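Local coordinates for uncharacterized protein (Escherichia coli O157:H7, PDB 4ZV9) that is of unknown function but belongs to the dienelactone hydrolase family and so is probably a hydrolase of the alpha/beta fold, at residues N105-A110 / G133-A138; F113-P118 / V141-L146; N137-A140 / E145-C148. All blocks are in the same frame, centred on the assembly; numbering follows the deposited sequence.

Contact 1 (N105-A110 / G133-A138); sequences NDFFAA and GGVSNA
Phe107 meets Val135 mainly through its CB; the ring has the same valine methyl only obliquely beside it. The CB lies 3.8 Å from Val135 CG1. Val135 offers this methyl because CG1 is anti to its own backbone N (chi1 174°). The Phe107 ring goes on toward strand 42-48 and Pro75, and packs edge-to-face with His49. One residue on, Phe108 starts off to the side of the partner helix, but its ring end swings back to it. Its leading corner is CZ, 4.0 Å from Ala138 CB. That methyl lies in the ring plane, at the edge. CZ also comes within 3.8 Å of Ala138 O. The neighbouring CE1 has Val135 O at the ring edge, 4.2 Å away. The axes of the two short helical segments stay 10.5 Å apart and cross at -59°. In alpha/beta hydrolases a helix placed like 132-142 follows the nucleophile elbow, and here it begins just after the modified Cys130. No hydrogen bond spans the contact. The chemistry is apolar, methyl and methylene contact plus one ring edge, with two helix carbonyls near the Phe108 ring. It implies van der Waals packing and no directed polar link between the segments.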
loop_
_atom_site.group_PDB
_atom_site.type_symbol
_atom_site.label_atom_id
_atom_site.label_comp_id
_atom_site.label_asym_id
_atom_site.label_seq_id
_atom_site.Cartn_x
_atom_site.Cartn_y
_atom_site.Cartn_z
ATOM N N ASN A 105 -8.243 -7.349 -7.720
ATOM C CA ASN A 105 -7.751 -7.234 -9.096
ATOM C C ASN A 105 -7.479 -5.801 -9.545
ATOM O O ASN A 105 -6.583 -5.571 -10.357
ATOM C CB ASN A 105 -8.666 -7.963 -10.081
ATOM C CG ASN A 105 -8.507 -9.487 -10.002
ATOM O OD1 ASN A 105 -7.564 -9.992 -9.401
ATOM N ND2 ASN A 105 -9.435 -10.210 -10.595
ATOM N N ASP A 106 -8.265 -4.852 -9.044
ATOM C CA ASP A 106 -8.052 -3.454 -9.359
ATOM C C ASP A 106 -6.682 -3.030 -8.887
ATOM O O ASP A 106 -6.009 -2.254 -9.562
ATOM C CB ASP A 106 -9.124 -2.551 -8.709
ATOM C CG ASP A 106 -10.491 -2.664 -9.374
ATOM O OD1 ASP A 106 -10.609 -3.204 -10.498
ATOM O OD2 ASP A 106 -11.479 -2.222 -8.736
ATOM N N PHE A 107 -6.273 -3.484 -7.707
ATOM C CA PHE A 107 -4.954 -3.123 -7.182
ATOM C C PHE A 107 -3.835 -3.827 -7.936
ATOM O O PHE A 107 -2.787 -3.235 -8.191
ATOM C CB PHE A 107 -4.877 -3.341 -5.664
ATOM C CG PHE A 107 -5.817 -2.460 -4.896
ATOM C CD1 PHE A 107 -5.547 -1.120 -4.754
ATOM C CD2 PHE A 107 -6.991 -2.964 -4.358
ATOM C CE1 PHE A 107 -6.425 -0.289 -4.099
ATOM C CE2 PHE A 107 -7.876 -2.138 -3.704
ATOM C CZ PHE A 107 -7.594 -0.798 -3.565
ATOM N N PHE A 108 -4.073 -5.075 -8.330
ATOM C CA PHE A 108 -3.124 -5.816 -9.161
ATOM C C PHE A 108 -2.969 -5.109 -10.512
ATOM O O PHE A 108 -1.855 -4.935 -10.999
ATOM C CB PHE A 108 -3.600 -7.264 -9.348
ATOM C CG PHE A 108 -3.405 -8.156 -8.136
ATOM C CD1 PHE A 108 -3.004 -7.649 -6.905
ATOM C CD2 PHE A 108 -3.737 -9.499 -8.210
ATOM C CE1 PHE A 108 -2.861 -8.481 -5.792
ATOM C CE2 PHE A 108 -3.587 -10.341 -7.106
ATOM C CZ PHE A 108 -3.162 -9.824 -5.893
ATOM N N ALA A 109 -4.083 -4.648 -11.082
ATOM C CA ALA A 109 -4.060 -3.931 -12.355
ATOM C C ALA A 109 -3.286 -2.600 -12.233
ATOM O O ALA A 109 -2.654 -2.158 -13.180
ATOM C CB ALA A 109 -5.472 -3.668 -12.841
ATOM N N ALA A 110 -3.340 -1.974 -11.063
ATOM C CA ALA A 110 -2.591 -0.742 -10.823
ATOM C C ALA A 110 -1.073 -1.027 -10.858
ATOM O O ALA A 110 -0.298 -0.222 -11.397
ATOM C CB ALA A 110 -2.967 -0.134 -9.494
ATOM N N GLY A 133 -2.595 -3.886 3.657
ATOM C CA GLY A 133 -1.449 -4.721 4.024
ATOM C C GLY A 133 -1.683 -6.125 3.502
ATOM O O GLY A 133 -0.778 -6.759 2.976
ATOM N N GLY A 134 -2.923 -6.594 3.618
ATOM C CA GLY A 134 -3.348 -7.886 3.070
ATOM C C GLY A 134 -3.141 -7.951 1.564
ATOM O O GLY A 134 -2.608 -8.940 1.029
ATOM N N VAL A 135 -3.537 -6.890 0.870
ATOM C CA VAL A 135 -3.335 -6.828 -0.595
ATOM C C VAL A 135 -1.848 -6.812 -0.961
ATOM O O VAL A 135 -1.443 -7.452 -1.934
ATOM C CB VAL A 135 -4.047 -5.608 -1.194
ATOM C CG1 VAL A 135 -3.713 -5.445 -2.678
ATOM C CG2 VAL A 135 -5.546 -5.755 -1.003
ATOM N N SER A 136 -1.043 -6.116 -0.161
ATOM C CA SER A 136 0.399 -6.062 -0.373
ATOM C C SER A 136 1.022 -7.455 -0.329
ATOM O O SER A 136 1.826 -7.800 -1.197
ATOM C CB SER A 136 1.083 -5.130 0.657
ATOM O OG SER A 136 0.715 -3.769 0.452
ATOM N N ASN A 137 0.646 -8.252 0.673
ATOM C CA ASN A 137 1.105 -9.623 0.752
ATOM C C ASN A 137 0.616 -10.460 -0.445
ATOM O O ASN A 137 1.374 -11.248 -1.004
ATOM C CB ASN A 137 0.663 -10.275 2.068
ATOM C CG ASN A 137 1.522 -9.857 3.249
ATOM O OD1 ASN A 137 2.744 -9.873 3.177
ATOM N ND2 ASN A 137 0.881 -9.523 4.359
ATOM N N ALA A 138 -0.649 -10.312 -0.809
ATOM C CA ALA A 138 -1.202 -11.042 -1.936
ATOM C C ALA A 138 -0.489 -10.668 -3.232
ATOM O O ALA A 138 -0.237 -11.524 -4.095
ATOM C CB ALA A 138 -2.687 -10.785 -2.046
#

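Contact 2 (F113-P118 / V141-L146); sequences FMQRYP and VAYPEL
Gln115, near the end of helix 100-116, reaches toward Tyr143 and Glu145, which lie just beyond helix 132-142. The place is the surface end of two neighbouring helices in an alpha/beta hydrolase fold. A type I beta turn from Tyr143 to Leu146 carries both partners. It is closed by Leu146 N bonding to Tyr143 O at 3.1 Å. The Gln115 chain leaves its helix with CG beside the backbone N (chi1 -84°). It then runs nearly straight to CD (chi2 168°), and this carries the amide toward the turn. The amide is rotated so that OE1 lies back on the CB side, which makes NE2 the leading atom. Two conformers of Gln115 are deposited, so the contact holds for the one described. Tyr143 turns its CB toward the glutamine. Its ring meets NE2 obliquely, and CD2 is the nearest ring atom, at 4.5 Å. The phenol end has a stronger partner elsewhere: OH is hydrogen-bonded to Glu112 OE2. The ring also packs edge-to-face with Phe108, so it is held from helix 100-116 at two points. Glu145 is exposed. Its CD is anti to CA (chi2 175°), and the extended chain carries its carboxylate toward the amide without bonding to it. Both Gln115 and Glu145 also touch a crystal neighbour, and lattice packing may influence their poses. No hydrogen bond joins the two segments, and the packing is loose. The nearest polar approach is Gln115 NE2 to Glu145 OE1, at 4.3 Å.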
loop_
_atom_site.group_PDB
_atom_site.type_symbol
_atom_site.label_atom_id
_atom_site.label_comp_id
_atom_site.label_asym_id
_atom_site.label_seq_id
_atom_site.Cartn_x
_atom_site.Cartn_y
_atom_site.Cartn_z
ATOM N N PHE A 113 -0.243 -1.362 -14.558
ATOM C CA PHE A 113 -0.307 -0.069 -15.186
ATOM C C PHE A 113 0.949 0.745 -14.868
ATOM O O PHE A 113 1.514 1.376 -15.759
ATOM C CB PHE A 113 -1.572 0.680 -14.728
ATOM C CG PHE A 113 -1.746 2.043 -15.354
ATOM C CD1 PHE A 113 -2.199 2.176 -16.651
ATOM C CD2 PHE A 113 -1.483 3.187 -14.624
ATOM C CE1 PHE A 113 -2.355 3.432 -17.226
ATOM C CE2 PHE A 113 -1.643 4.449 -15.186
ATOM C CZ PHE A 113 -2.086 4.572 -16.482
HETATM N N MSE A 114 1.402 0.706 -13.620
HETATM C CA MSE A 114 2.595 1.460 -13.222
HETATM C C MSE A 114 3.849 0.829 -13.808
HETATM O O MSE A 114 4.850 1.516 -13.998
HETATM C CB MSE A 114 2.672 1.602 -11.698
HETATM C CG MSE A 114 1.606 2.549 -11.156
HETATM SE SE MSE A 114 2.131 4.388 -11.672
HETATM C CE MSE A 114 1.116 4.616 -13.321
ATOM N N GLN A 115 3.813 -0.472 -14.092
ATOM C CA GLN A 115 4.956 -1.155 -14.728
ATOM C C GLN A 115 5.205 -0.608 -16.125
ATOM O O GLN A 115 6.346 -0.476 -16.552
ATOM C CB GLN A 115 4.721 -2.678 -14.855
ATOM C CG GLN A 115 5.078 -3.498 -13.610
ATOM C CD GLN A 115 4.579 -4.944 -13.621
ATOM O OE1 GLN A 115 3.678 -5.297 -14.367
ATOM N NE2 GLN A 115 5.128 -5.767 -12.736
ATOM N N ARG A 116 4.124 -0.297 -16.826
ATOM C CA ARG A 116 4.198 0.165 -18.204
ATOM C C ARG A 116 4.083 1.681 -18.374
ATOM O O ARG A 116 4.103 2.180 -19.496
ATOM C CB ARG A 116 3.087 -0.514 -18.998
ATOM C CG ARG A 116 3.113 -2.025 -18.821
ATOM C CD ARG A 116 1.852 -2.689 -19.323
ATOM N NE ARG A 116 1.723 -4.051 -18.817
ATOM C CZ ARG A 116 1.956 -5.173 -19.492
ATOM N NH1 ARG A 116 2.326 -5.164 -20.770
ATOM N NH2 ARG A 116 1.797 -6.333 -18.870
ATOM N N TYR A 117 3.960 2.404 -17.273
ATOM C CA TYR A 117 3.779 3.854 -17.321
ATOM C C TYR A 117 5.017 4.496 -17.958
ATOM O O TYR A 117 6.121 4.294 -17.470
ATOM C CB TYR A 117 3.544 4.388 -15.908
ATOM C CG TYR A 117 3.023 5.815 -15.867
ATOM C CD1 TYR A 117 1.713 6.110 -16.245
ATOM C CD2 TYR A 117 3.818 6.847 -15.424
ATOM C CE1 TYR A 117 1.217 7.410 -16.194
ATOM C CE2 TYR A 117 3.339 8.151 -15.372
ATOM C CZ TYR A 117 2.037 8.421 -15.760
ATOM O OH TYR A 117 1.573 9.720 -15.694
ATOM N N PRO A 118 4.833 5.283 -19.032
ATOM C CA PRO A 118 5.974 5.873 -19.750
ATOM C C PRO A 118 6.988 6.637 -18.901
ATOM O O PRO A 118 8.191 6.544 -19.172
ATOM C CB PRO A 118 5.313 6.815 -20.789
ATOM C CG PRO A 118 3.911 6.323 -20.922
ATOM C CD PRO A 118 3.545 5.790 -19.559
ATOM N N VAL A 141 2.756 -12.486 -3.492
ATOM C CA VAL A 141 2.520 -13.843 -3.946
ATOM C C VAL A 141 2.330 -13.881 -5.461
ATOM O O VAL A 141 2.911 -14.714 -6.148
ATOM C CB VAL A 141 1.281 -14.464 -3.254
ATOM C CG1 VAL A 141 0.819 -15.739 -3.960
ATOM C CG2 VAL A 141 1.571 -14.737 -1.788
ATOM N N ALA A 142 1.537 -12.960 -5.987
ATOM C CA ALA A 142 1.181 -12.979 -7.406
ATOM C C ALA A 142 2.209 -12.451 -8.427
ATOM O O ALA A 142 2.178 -12.866 -9.572
ATOM C CB ALA A 142 -0.137 -12.237 -7.591
ATOM N N TYR A 143 3.071 -11.513 -8.036
ATOM C CA TYR A 143 3.989 -10.852 -8.976
ATOM C C TYR A 143 5.451 -11.099 -8.640
ATOM O O TYR A 143 6.023 -10.383 -7.820
ATOM C CB TYR A 143 3.702 -9.334 -9.028
ATOM C CG TYR A 143 2.375 -9.043 -9.689
ATOM C CD1 TYR A 143 1.200 -9.035 -8.955
ATOM C CD2 TYR A 143 2.292 -8.833 -11.067
ATOM C CE1 TYR A 143 -0.018 -8.799 -9.565
ATOM C CE2 TYR A 143 1.078 -8.599 -11.687
ATOM C CZ TYR A 143 -0.073 -8.588 -10.931
ATOM O OH TYR A 143 -1.284 -8.369 -11.531
ATOM N N PRO A 144 6.077 -12.086 -9.308
ATOM C CA PRO A 144 7.473 -12.375 -8.986
ATOM C C PRO A 144 8.442 -11.213 -9.265
ATOM O O PRO A 144 9.508 -11.162 -8.659
ATOM C CB PRO A 144 7.800 -13.609 -9.840
ATOM C CG PRO A 144 6.737 -13.682 -10.873
ATOM C CD PRO A 144 5.518 -13.046 -10.274
ATOM N N GLU A 145 8.058 -10.283 -10.135
ATOM C CA GLU A 145 8.883 -9.110 -10.434
ATOM C C GLU A 145 8.640 -7.875 -9.550
ATOM O O GLU A 145 9.286 -6.860 -9.743
ATOM C CB GLU A 145 8.641 -8.679 -11.886
ATOM C CG GLU A 145 8.857 -9.788 -12.874
ATOM C CD GLU A 145 8.496 -9.416 -14.297
ATOM O OE1 GLU A 145 8.067 -8.258 -14.560
ATOM O OE2 GLU A 145 8.636 -10.306 -15.152
ATOM N N LEU A 146 7.683 -7.956 -8.645
ATOM C CA LEU A 146 7.382 -6.856 -7.740
ATOM C C LEU A 146 8.670 -6.482 -7.013
ATOM O O LEU A 146 9.366 -7.355 -6.472
ATOM C CB LEU A 146 6.306 -7.290 -6.749
ATOM C CG LEU A 146 5.706 -6.254 -5.793
ATOM C CD1 LEU A 146 4.862 -5.230 -6.561
ATOM C CD2 LEU A 146 4.870 -6.953 -4.758
#

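Contact 3 (N137-A140 / E145-C148); sequences NAAA and ELAC
Leu146 packs against Ala139 and Ala140, and one methyl does nearly all the touching. That methyl is CD2. It lies over the face of the peptide that joins the two alanines, shifted from the carbonyl carbon toward the Ala140 side. Its nearest neighbours are Ala140 N and Ala140 CA, both at 3.8 Å. Ala139 C follows at 3.9 Å. The leucine gets there by stretching out. CG is anti to the backbone N (chi1 -173°), and CD2 continues the line anti to CA, while CD1 takes the bent branch (chi2 68°). CD2 is thus the foremost atom of the chain.

Ala139 points its CB toward the loop, and this methyl stands 4.2 Å from Leu146 CD2. Ala139 also packs on Phe108 and Ile111 of helix 100-116. Ala140 is turned more to the side. Its CB is 4.4 Å from the same leucine methyl and also touches Ile165. The two small side chains leave the helix backbone within reach, so the leucine rests on the peptide as much as on the methyls. All three residues are buried. Leu146 also touches Ile126 of the central sheet and Ala167, which places it between the helix and the strand beside it.

No hydrogen bond crosses this contact. Just past the leucine, the backbone of Ala147 and Cys148 bonds to Val124 and Ile126, and so enters the sheet. Strand 123-128, helix 132-142 and the parallel neighbouring strand 148-151 together make a beta-alpha-beta crossover. Here the return loop packs its leucine against the last turn of the helix, within a unit characteristic of the alpha/beta hydrolase fold.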
loop_
_atom_site.group_PDB
_atom_site.type_symbol
_atom_site.label_atom_id
_atom_site.label_comp_id
_atom_site.label_asym_id
_atom_site.label_seq_id
_atom_site.Cartn_x
_atom_site.Cartn_y
_atom_site.Cartn_z
ATOM N N ASN A 137 0.646 -8.252 0.673
ATOM C CA ASN A 137 1.105 -9.623 0.752
ATOM C C ASN A 137 0.616 -10.460 -0.445
ATOM O O ASN A 137 1.374 -11.248 -1.004
ATOM C CB ASN A 137 0.663 -10.275 2.068
ATOM C CG ASN A 137 1.522 -9.857 3.249
ATOM O OD1 ASN A 137 2.744 -9.873 3.177
ATOM N ND2 ASN A 137 0.881 -9.523 4.359
ATOM N N ALA A 138 -0.649 -10.312 -0.809
ATOM C CA ALA A 138 -1.202 -11.042 -1.936
ATOM C C ALA A 138 -0.489 -10.668 -3.232
ATOM O O ALA A 138 -0.237 -11.524 -4.095
ATOM C CB ALA A 138 -2.687 -10.785 -2.046
ATOM N N ALA A 139 -0.136 -9.396 -3.371
ATOM C CA ALA A 139 0.622 -8.951 -4.544
ATOM C C ALA A 139 2.014 -9.582 -4.577
ATOM O O ALA A 139 2.506 -9.956 -5.660
ATOM C CB ALA A 139 0.734 -7.429 -4.570
ATOM N N ALA A 140 2.645 -9.720 -3.408
ATOM C CA ALA A 140 3.950 -10.367 -3.337
ATOM C C ALA A 140 3.861 -11.818 -3.818
ATOM O O ALA A 140 4.775 -12.319 -4.451
ATOM C CB ALA A 140 4.507 -10.312 -1.924
ATOM N N GLU A 145 8.058 -10.283 -10.135
ATOM C CA GLU A 145 8.883 -9.110 -10.434
ATOM C C GLU A 145 8.640 -7.875 -9.550
ATOM O O GLU A 145 9.286 -6.860 -9.743
ATOM C CB GLU A 145 8.641 -8.679 -11.886
ATOM C CG GLU A 145 8.857 -9.788 -12.874
ATOM C CD GLU A 145 8.496 -9.416 -14.297
ATOM O OE1 GLU A 145 8.067 -8.258 -14.560
ATOM O OE2 GLU A 145 8.636 -10.306 -15.152
ATOM N N LEU A 146 7.683 -7.956 -8.645
ATOM C CA LEU A 146 7.382 -6.856 -7.740
ATOM C C LEU A 146 8.670 -6.482 -7.013
ATOM O O LEU A 146 9.366 -7.355 -6.472
ATOM C CB LEU A 146 6.306 -7.290 -6.749
ATOM C CG LEU A 146 5.706 -6.254 -5.793
ATOM C CD1 LEU A 146 4.862 -5.230 -6.561
ATOM C CD2 LEU A 146 4.870 -6.953 -4.758
ATOM N N ALA A 147 9.019 -5.202 -7.041
ATOM C CA ALA A 147 10.291 -4.753 -6.467
ATOM C C ALA A 147 10.374 -4.887 -4.938
ATOM O O ALA A 147 11.438 -5.179 -4.399
ATOM C CB ALA A 147 10.572 -3.325 -6.890
ATOM N N CYS A 148 9.262 -4.646 -4.251
ATOM C CA CYS A 148 9.195 -4.789 -2.799
ATOM C C CYS A 148 7.741 -4.650 -2.351
ATOM O O CYS A 148 6.892 -4.168 -3.106
ATOM C CB CYS A 148 10.066 -3.747 -2.082
ATOM S SG CYS A 148 9.597 -2.018 -2.411
#

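In the fold
Helix 132-142 or the turn after it takes part in all three contacts. Contact 1 pairs the helix with helix 100-116. Contact 2 pairs that same helix 100-116 with the turn that follows 132-142, whereas contact 3 joins 132-142 to its own return loop. Contact 3 is fully buried, contact 1 partly so, and contact 2 lies at the surface. The chemistry differs too: contact 3 is aliphatic, contact 1 adds an aromatic ring, and contact 2 is a loose approach of an amide to a tyrosine ring and a carboxylate. None has a hydrogen bond across it. Phe108 ties them together: its CB is 3.4 Å from Tyr143 OH, and its CE1 is 3.7 Å from Ala139 CA.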